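Local coordinates for protein alpha-L-rhamnosidase (Aspergillus terreus, PDB 6GSZ) that probably hydrolyses terminal non-reducing alpha-L-rhamnose residues of alpha-L-rhamnosides, and binds calcium ions, at residues I790-P794 against F830-V836; V774-L778 against A812-W816; W785-E791 against N839-V845. The contacts are given in a common frame with arbitrary orientation. Where two conformers were deposited one is given. Numbering follows the deposited sequence.

How the contacts relate
The three contacts lie in and beside the C-terminal beta sandwich. Contact 3 pairs two strands of one sheet, contact 1 packs that layer against the facing sheet, and contact 2 joins the same facing sheet to the end of helix 768-775. Centres of contacts 1 and 2 lie about 5 Å apart, and contact 3 is about 11 Å from each. I790 and E791 belong to both 1 and 3; V833 N to K815 O (2.8 Å) links 1 and 2, and G777 O to E791 N (2.9 Å) links 2 and 3. E791 chelates a calcium ion at the surface, whereas none of these segments contributes to the bound-glucose pocket.

Contact 1: residues I790-P794 against F830-V836; sequences IEVVP and FHLVAEV. With CA (calcium ion), chain M.
Two rows of apolar side chains interdigitate where 790-794, leaving its strand, runs past the extended strand 830-836 in a nearly antiparallel sense (156° between end-to-end directions). CA atoms stay 7.9 to 8.9 Å apart, pairing I790 with A834, V792 with L832 and P794 with F830; side chains, not backbones, meet. The small A834 leaves a hollow for I790 (chi1 m, chi2 t), whose CD1 lies 4.1 Å from A834 CB and 4.0 Å from V836 CG2. L832 (t, p) projects between I790 and V792, CD2 being 4.5 Å from I790 CG2 and CD1 4.4 Å from V792 CG2. The ring of F830 (chi1 t) fills the next gap obliquely, with CZ 4.0 Å from V792 CG1 and CE1 4.0 Å from P794 CG. E791 turns outward, binding calcium through OE1 and OE2, both at 2.4 Å. This is the apolar interior of a beta sandwich: T814 of strand 810-819 packs on I790, and its W816 on V792 and P794, while strand 841-845 closes on I790, L832 and V836.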
# COMPACT_ATOMS: atom_id res chain seq x y z
N ILE A 790 9.69 22.47 9.31
CA ILE A 790 8.40 23.10 9.15
C ILE A 790 8.62 24.37 8.32
O ILE A 790 9.04 25.41 8.89
CB ILE A 790 7.70 23.38 10.48
CG1 ILE A 790 7.60 22.09 11.29
CG2 ILE A 790 6.33 23.99 10.19
CD1 ILE A 790 6.84 22.19 12.58
N GLU A 791 8.44 24.25 7.01
CA GLU A 791 8.85 25.28 6.05
C GLU A 791 7.69 25.46 5.05
O GLU A 791 7.76 24.99 3.93
CB GLU A 791 10.20 24.90 5.41
CG GLU A 791 10.80 25.92 4.44
CD GLU A 791 12.21 25.57 3.92
OE1 GLU A 791 12.80 24.58 4.36
OE2 GLU A 791 12.73 26.26 3.04
N VAL A 792 6.63 26.14 5.52
CA VAL A 792 5.51 26.48 4.71
C VAL A 792 5.90 27.53 3.67
O VAL A 792 6.47 28.56 4.03
CB VAL A 792 4.33 27.00 5.54
CG1 VAL A 792 3.25 27.59 4.63
CG2 VAL A 792 3.80 25.93 6.48
N VAL A 793 5.57 27.30 2.40
CA VAL A 793 5.77 28.27 1.33
C VAL A 793 4.41 28.64 0.76
O VAL A 793 3.89 27.93 -0.10
CB VAL A 793 6.74 27.76 0.25
CG1 VAL A 793 7.03 28.85 -0.78
CG2 VAL A 793 8.05 27.25 0.85
N PRO A 794 3.78 29.74 1.23
CA PRO A 794 2.47 30.13 0.72
C PRO A 794 2.61 30.62 -0.73
O PRO A 794 3.67 31.05 -1.15
CB PRO A 794 1.98 31.26 1.64
CG PRO A 794 3.14 31.61 2.52
CD PRO A 794 4.28 30.66 2.25
N PHE A 830 1.19 36.77 7.80
CA PHE A 830 1.21 35.31 7.79
C PHE A 830 1.06 34.82 9.23
O PHE A 830 1.75 35.28 10.12
CB PHE A 830 2.52 34.81 7.18
CG PHE A 830 2.73 33.32 7.24
CD1 PHE A 830 2.10 32.48 6.33
CD2 PHE A 830 3.53 32.75 8.21
CE1 PHE A 830 2.29 31.11 6.37
CE2 PHE A 830 3.73 31.39 8.23
CZ PHE A 830 3.10 30.56 7.33
N HIS A 831 0.17 33.86 9.42
CA HIS A 831 -0.10 33.30 10.74
C HIS A 831 0.07 31.79 10.65
O HIS A 831 -0.48 31.18 9.72
CB HIS A 831 -1.54 33.63 11.16
CG HIS A 831 -1.87 35.07 10.96
ND1 HIS A 831 -1.53 36.07 11.87
CD2 HIS A 831 -2.49 35.68 9.93
CE1 HIS A 831 -1.98 37.23 11.40
NE2 HIS A 831 -2.54 37.02 10.20
N LEU A 832 0.77 31.21 11.62
CA LEU A 832 1.02 29.77 11.63
C LEU A 832 0.88 29.23 13.05
O LEU A 832 1.49 29.73 14.00
CB LEU A 832 2.45 29.52 11.11
CG LEU A 832 3.00 28.11 11.28
CD1 LEU A 832 2.26 27.11 10.41
CD2 LEU A 832 4.50 28.02 10.95
N VAL A 833 0.14 28.12 13.17
CA VAL A 833 0.12 27.30 14.35
C VAL A 833 0.77 25.97 14.00
O VAL A 833 0.29 25.27 13.09
CB VAL A 833 -1.31 27.09 14.86
CG1 VAL A 833 -1.35 26.17 16.08
CG2 VAL A 833 -1.96 28.43 15.19
N ALA A 834 1.86 25.64 14.69
CA ALA A 834 2.64 24.44 14.43
C ALA A 834 2.62 23.58 15.69
O ALA A 834 2.92 24.05 16.77
CB ALA A 834 4.05 24.79 14.08
N GLU A 835 2.19 22.33 15.53
CA GLU A 835 2.18 21.34 16.60
C GLU A 835 3.35 20.39 16.40
O GLU A 835 3.51 19.84 15.30
CB GLU A 835 0.87 20.58 16.50
CG GLU A 835 0.64 19.54 17.54
CD GLU A 835 -0.69 18.80 17.32
OE1 GLU A 835 -1.34 18.97 16.20
OE2 GLU A 835 -1.09 18.07 18.25
N VAL A 836 4.16 20.23 17.44
CA VAL A 836 5.39 19.42 17.44
C VAL A 836 5.21 18.38 18.53
O VAL A 836 4.95 18.73 19.68
CB VAL A 836 6.63 20.30 17.65
CG1 VAL A 836 7.93 19.50 17.78
CG2 VAL A 836 6.73 21.31 16.52
CA CA M . 14.46 24.60 2.65
O HOH W 1 13.82 21.99 2.88
O HOH W 2 15.04 23.09 4.73
O HOH W 3 15.65 25.65 4.78
O HOH W 4 15.19 26.78 2.28
O HOH W 5 15.06 25.32 0.50

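Contact 2: residues V774-L778 against A812-W816; sequences VIGGL and ASTKW
W816 lays its indole beside the last turn of helix 768-775: with chi1 p (61°) and chi2 -93°, it brings CZ2 to 4.1 Å from I775 CG2 and directs its ring nitrogen at the helix end. NE1 donates to I775 O at 2.8 Å with an N-H...O angle of 147°, the oxygen sitting at the ring edge near its plane. At the next carbonyl, T814 (chi1 p), two residues before W816, makes the matching bond, OG1 donating to G776 O at 2.7 Å. Two side chains of one strand thus take up successive main-chain carbonyls where the helix finishes.

The strand 812-816 is fully extended, and the 775-778 path runs roughly against it, 154° apart; the closest CA pair is G776-T814, at 6.3 Å. G777, at phi 81° and psi -4°, is the first residue to leave helical angles, a positive-phi turn that suits glycine and swings the chain into extended L778. L778 (m, t) then leans on the strand, CD2 being 4.1 Å from T814 CG2 and CD1 4.3 Å from S813 CA. The alternation of the strand puts A812, T814 and W816 on this side, while the CA-CB bonds of S813 and K815 point away, and S813 OG is hydrogen-bonded to E835 of the neighbouring strand 828-836. I790 and I788 cover L778 from the adjoining strand 787-790. The contact is the junction at which the last helix of the chain passes into the C-terminal beta sandwich, consistent with the (alpha/alpha)6 barrel of glycoside hydrolase family 78 followed by its C-terminal beta sandwich.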
# COMPACT_ATOMS: atom_id res chain seq x y z
N VAL A 774 5.44 21.30 1.10
CA VAL A 774 5.68 22.68 0.71
C VAL A 774 4.46 23.54 1.07
O VAL A 774 4.59 24.54 1.77
CB VAL A 774 6.08 22.80 -0.77
CG1 VAL A 774 6.28 24.24 -1.14
CG2 VAL A 774 7.36 22.02 -1.06
N ILE A 775 3.26 23.16 0.63
CA ILE A 775 2.04 23.90 1.07
C ILE A 775 1.87 23.70 2.58
O ILE A 775 1.67 24.67 3.33
CB ILE A 775 0.77 23.47 0.31
CG1 ILE A 775 0.93 23.60 -1.21
CG2 ILE A 775 -0.42 24.29 0.82
CD1 ILE A 775 -0.31 23.22 -1.98
N GLY A 776 1.99 22.45 3.03
CA GLY A 776 1.86 22.12 4.45
C GLY A 776 3.14 22.32 5.24
O GLY A 776 3.10 22.32 6.47
N GLY A 777 4.27 22.39 4.53
CA GLY A 777 5.53 22.67 5.14
C GLY A 777 6.25 21.51 5.81
O GLY A 777 7.36 21.71 6.29
N LEU A 778 5.65 20.31 5.89
CA LEU A 778 6.16 19.27 6.79
C LEU A 778 7.06 18.28 6.05
O LEU A 778 6.62 17.62 5.09
CB LEU A 778 4.98 18.53 7.39
CG LEU A 778 4.16 19.29 8.43
CD1 LEU A 778 2.89 18.54 8.73
CD2 LEU A 778 4.97 19.47 9.68
N ALA A 812 2.12 15.75 14.44
CA ALA A 812 2.68 17.01 13.97
C ALA A 812 1.65 17.69 13.09
O ALA A 812 0.90 17.02 12.38
CB ALA A 812 3.95 16.79 13.19
N SER A 813 1.58 19.02 13.09
CA SER A 813 0.60 19.66 12.21
C SER A 813 1.02 21.09 11.93
O SER A 813 1.72 21.72 12.75
CB SER A 813 -0.80 19.64 12.78
OG SER A 813 -0.93 20.44 13.94
N THR A 814 0.49 21.61 10.82
CA THR A 814 0.54 23.03 10.53
C THR A 814 -0.87 23.50 10.17
O THR A 814 -1.63 22.82 9.49
CB THR A 814 1.51 23.35 9.38
OG1 THR A 814 1.09 22.63 8.21
CG2 THR A 814 2.93 22.97 9.75
N LYS A 815 -1.21 24.69 10.64
CA LYS A 815 -2.38 25.41 10.20
C LYS A 815 -1.91 26.85 9.97
O LYS A 815 -1.43 27.48 10.90
CB LYS A 815 -3.51 25.38 11.24
CG LYS A 815 -4.79 26.13 10.85
CD LYS A 815 -5.83 26.21 11.97
CE LYS A 815 -5.30 26.85 13.24
NZ LYS A 815 -6.32 26.94 14.31
N TRP A 816 -2.00 27.32 8.74
CA TRP A 816 -1.59 28.69 8.44
C TRP A 816 -2.67 29.42 7.67
O TRP A 816 -3.52 28.81 7.02
CB TRP A 816 -0.24 28.75 7.71
CG TRP A 816 -0.19 28.07 6.39
CD1 TRP A 816 0.20 26.78 6.13
CD2 TRP A 816 -0.53 28.64 5.11
NE1 TRP A 816 0.14 26.53 4.79
CE2 TRP A 816 -0.30 27.65 4.13
CE3 TRP A 816 -0.96 29.91 4.69
CZ2 TRP A 816 -0.48 27.89 2.78
CZ3 TRP A 816 -1.15 30.14 3.34
CH2 TRP A 816 -0.93 29.13 2.40

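Contact 3: residues W785-E791 against N839-V845; sequences WRRINIE and NTRATVV. With CA (calcium ion), chain M.
Unusually for this largely antiparallel sandwich, strands 787-790 and 841-845 run parallel, their axes 4.6 Å apart at closest and crossing at -18°. The register pairs R787 with R841, I788 with A842, N789 with T843 and I790 with V844. Five hydrogen bonds stitch them: R841 N to R786 O (3.2 Å), I788 N to R841 O (2.9 Å), T843 N to I788 O (2.9 Å), I790 N to T843 O (2.8 Å) and V845 N to I790 O (2.9 Å). On one face I788, I790, A842 and V844 pack, with I790 CD1 3.9 Å from A842 CB. On the other, the R787 guanidinium lies with one face over R841 CD (NH2 to CD 3.8 Å), and N789 ND2 donates to E791 OE1 (2.9 Å), a ligand of the calcium, which is otherwise bound by E791 OE2 and five waters. Strand 778-780 flanks 787-790 and strand 853-856 flanks 841-845, both antiparallel, while strands 828-836 and 810-819 of the opposing sheet cover the apolar face, A812 meeting I788.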
# COMPACT_ATOMS: atom_id res chain seq x y z
N TRP A 785 11.40 11.14 11.53
CA TRP A 785 10.65 12.30 12.01
C TRP A 785 10.93 12.68 13.47
O TRP A 785 10.17 13.49 14.00
CB TRP A 785 9.15 12.14 11.78
CG TRP A 785 8.70 12.11 10.35
CD1 TRP A 785 8.63 11.04 9.51
CD2 TRP A 785 8.10 13.20 9.63
NE1 TRP A 785 8.11 11.40 8.31
CE2 TRP A 785 7.75 12.72 8.35
CE3 TRP A 785 7.79 14.52 9.95
CZ2 TRP A 785 7.13 13.51 7.39
CZ3 TRP A 785 7.19 15.31 9.01
CH2 TRP A 785 6.84 14.80 7.76
N ARG A 786 12.04 12.24 14.06
CA ARG A 786 12.35 12.73 15.41
C ARG A 786 12.82 14.19 15.36
O ARG A 786 12.77 14.91 16.39
CB ARG A 786 13.45 11.87 16.02
CG ARG A 786 13.67 12.05 17.52
CD ARG A 786 14.93 11.30 17.96
NE ARG A 786 16.14 11.89 17.37
CZ ARG A 786 16.94 12.79 17.95
NH1 ARG A 786 16.73 13.15 19.21
NH2 ARG A 786 17.89 13.34 17.20
N ARG A 787 13.27 14.61 14.17
CA ARG A 787 13.52 16.02 13.90
C ARG A 787 12.71 16.37 12.66
O ARG A 787 12.60 15.53 11.74
CB ARG A 787 15.01 16.29 13.61
CG ARG A 787 15.94 15.99 14.77
CD ARG A 787 15.69 17.11 15.77
NE ARG A 787 16.52 17.03 16.98
CZ ARG A 787 16.13 16.46 18.11
NH1 ARG A 787 14.97 15.82 18.14
NH2 ARG A 787 16.93 16.49 19.17
N ILE A 788 11.98 17.48 12.72
CA ILE A 788 11.00 17.87 11.75
C ILE A 788 11.38 19.22 11.14
O ILE A 788 11.75 20.14 11.88
CB ILE A 788 9.61 17.92 12.40
CG1 ILE A 788 9.33 16.62 13.15
CG2 ILE A 788 8.53 18.26 11.38
CD1 ILE A 788 8.03 16.57 13.89
N ASN A 789 11.25 19.37 9.82
CA ASN A 789 11.36 20.72 9.19
C ASN A 789 9.93 21.21 8.95
O ASN A 789 9.07 20.42 8.49
CB ASN A 789 12.29 20.65 7.95
CG ASN A 789 12.77 22.00 7.43
OD1 ASN A 789 13.59 22.68 8.07
ND2 ASN A 789 12.33 22.37 6.22
N ILE A 790 9.69 22.47 9.31
CA ILE A 790 8.40 23.10 9.15
C ILE A 790 8.62 24.37 8.32
O ILE A 790 9.04 25.41 8.89
CB ILE A 790 7.70 23.38 10.48
CG1 ILE A 790 7.60 22.09 11.29
CG2 ILE A 790 6.33 23.99 10.19
CD1 ILE A 790 6.84 22.19 12.58
N GLU A 791 8.44 24.25 7.01
CA GLU A 791 8.85 25.28 6.05
C GLU A 791 7.69 25.46 5.05
O GLU A 791 7.76 24.99 3.93
CB GLU A 791 10.20 24.90 5.41
CG GLU A 791 10.80 25.92 4.44
CD GLU A 791 12.21 25.57 3.92
OE1 GLU A 791 12.80 24.58 4.36
OE2 GLU A 791 12.73 26.26 3.04
N ASN A 839 8.95 14.45 22.50
CA ASN A 839 10.18 13.72 22.20
C ASN A 839 10.79 14.08 20.84
O ASN A 839 11.72 13.39 20.40
CB ASN A 839 10.00 12.20 22.34
CG ASN A 839 11.23 11.54 22.93
OD1 ASN A 839 12.04 12.21 23.61
ND2 ASN A 839 11.41 10.24 22.71
N THR A 840 10.25 15.12 20.18
CA THR A 840 10.81 15.60 18.91
C THR A 840 11.19 17.08 19.03
O THR A 840 10.76 17.77 19.97
CB THR A 840 9.83 15.39 17.74
OG1 THR A 840 8.74 16.33 17.80
CG2 THR A 840 9.31 13.97 17.69
N ARG A 841 11.89 17.55 18.00
CA ARG A 841 12.21 18.96 17.84
C ARG A 841 12.00 19.33 16.38
O ARG A 841 12.00 18.43 15.50
CB ARG A 841 13.62 19.35 18.29
CG ARG A 841 13.89 19.11 19.77
CD ARG A 841 15.19 19.67 20.25
NE ARG A 841 15.30 21.12 20.09
CZ ARG A 841 14.75 22.03 20.92
NH1 ARG A 841 14.07 21.65 22.00
NH2 ARG A 841 14.93 23.32 20.70
N ALA A 842 11.75 20.60 16.11
CA ALA A 842 11.54 21.06 14.77
C ALA A 842 12.36 22.33 14.50
O ALA A 842 12.75 23.06 15.41
CB ALA A 842 10.07 21.32 14.54
N THR A 843 12.61 22.56 13.21
CA THR A 843 13.10 23.83 12.72
C THR A 843 11.97 24.48 11.92
O THR A 843 11.53 23.90 10.91
CB THR A 843 14.35 23.67 11.85
OG1 THR A 843 15.35 23.07 12.65
CG2 THR A 843 14.89 25.00 11.35
N VAL A 844 11.48 25.61 12.42
CA VAL A 844 10.47 26.36 11.76
C VAL A 844 11.16 27.43 10.91
O VAL A 844 11.94 28.24 11.44
CB VAL A 844 9.49 26.98 12.77
CG1 VAL A 844 8.43 27.82 12.07
CG2 VAL A 844 8.88 25.92 13.68
N VAL A 845 10.93 27.42 9.61
CA VAL A 845 11.48 28.41 8.68
C VAL A 845 10.31 29.28 8.22
O VAL A 845 9.45 28.82 7.46
CB VAL A 845 12.16 27.71 7.48
CG1 VAL A 845 12.74 28.73 6.52
CG2 VAL A 845 13.20 26.71 7.94
CA CA M . 14.46 24.60 2.65
O HOH W 6 14.25 12.50 20.92
O HOH W 7 14.09 15.39 20.70
O HOH W 8 14.88 19.76 12.77
O HOH W 9 7.00 27.42 8.21
O HOH W 1 13.82 21.99 2.88
O HOH W 2 15.04 23.09 4.73
O HOH W 3 15.65 25.65 4.78
O HOH W 4 15.19 26.78 2.28
O HOH W 5 15.06 25.32 0.50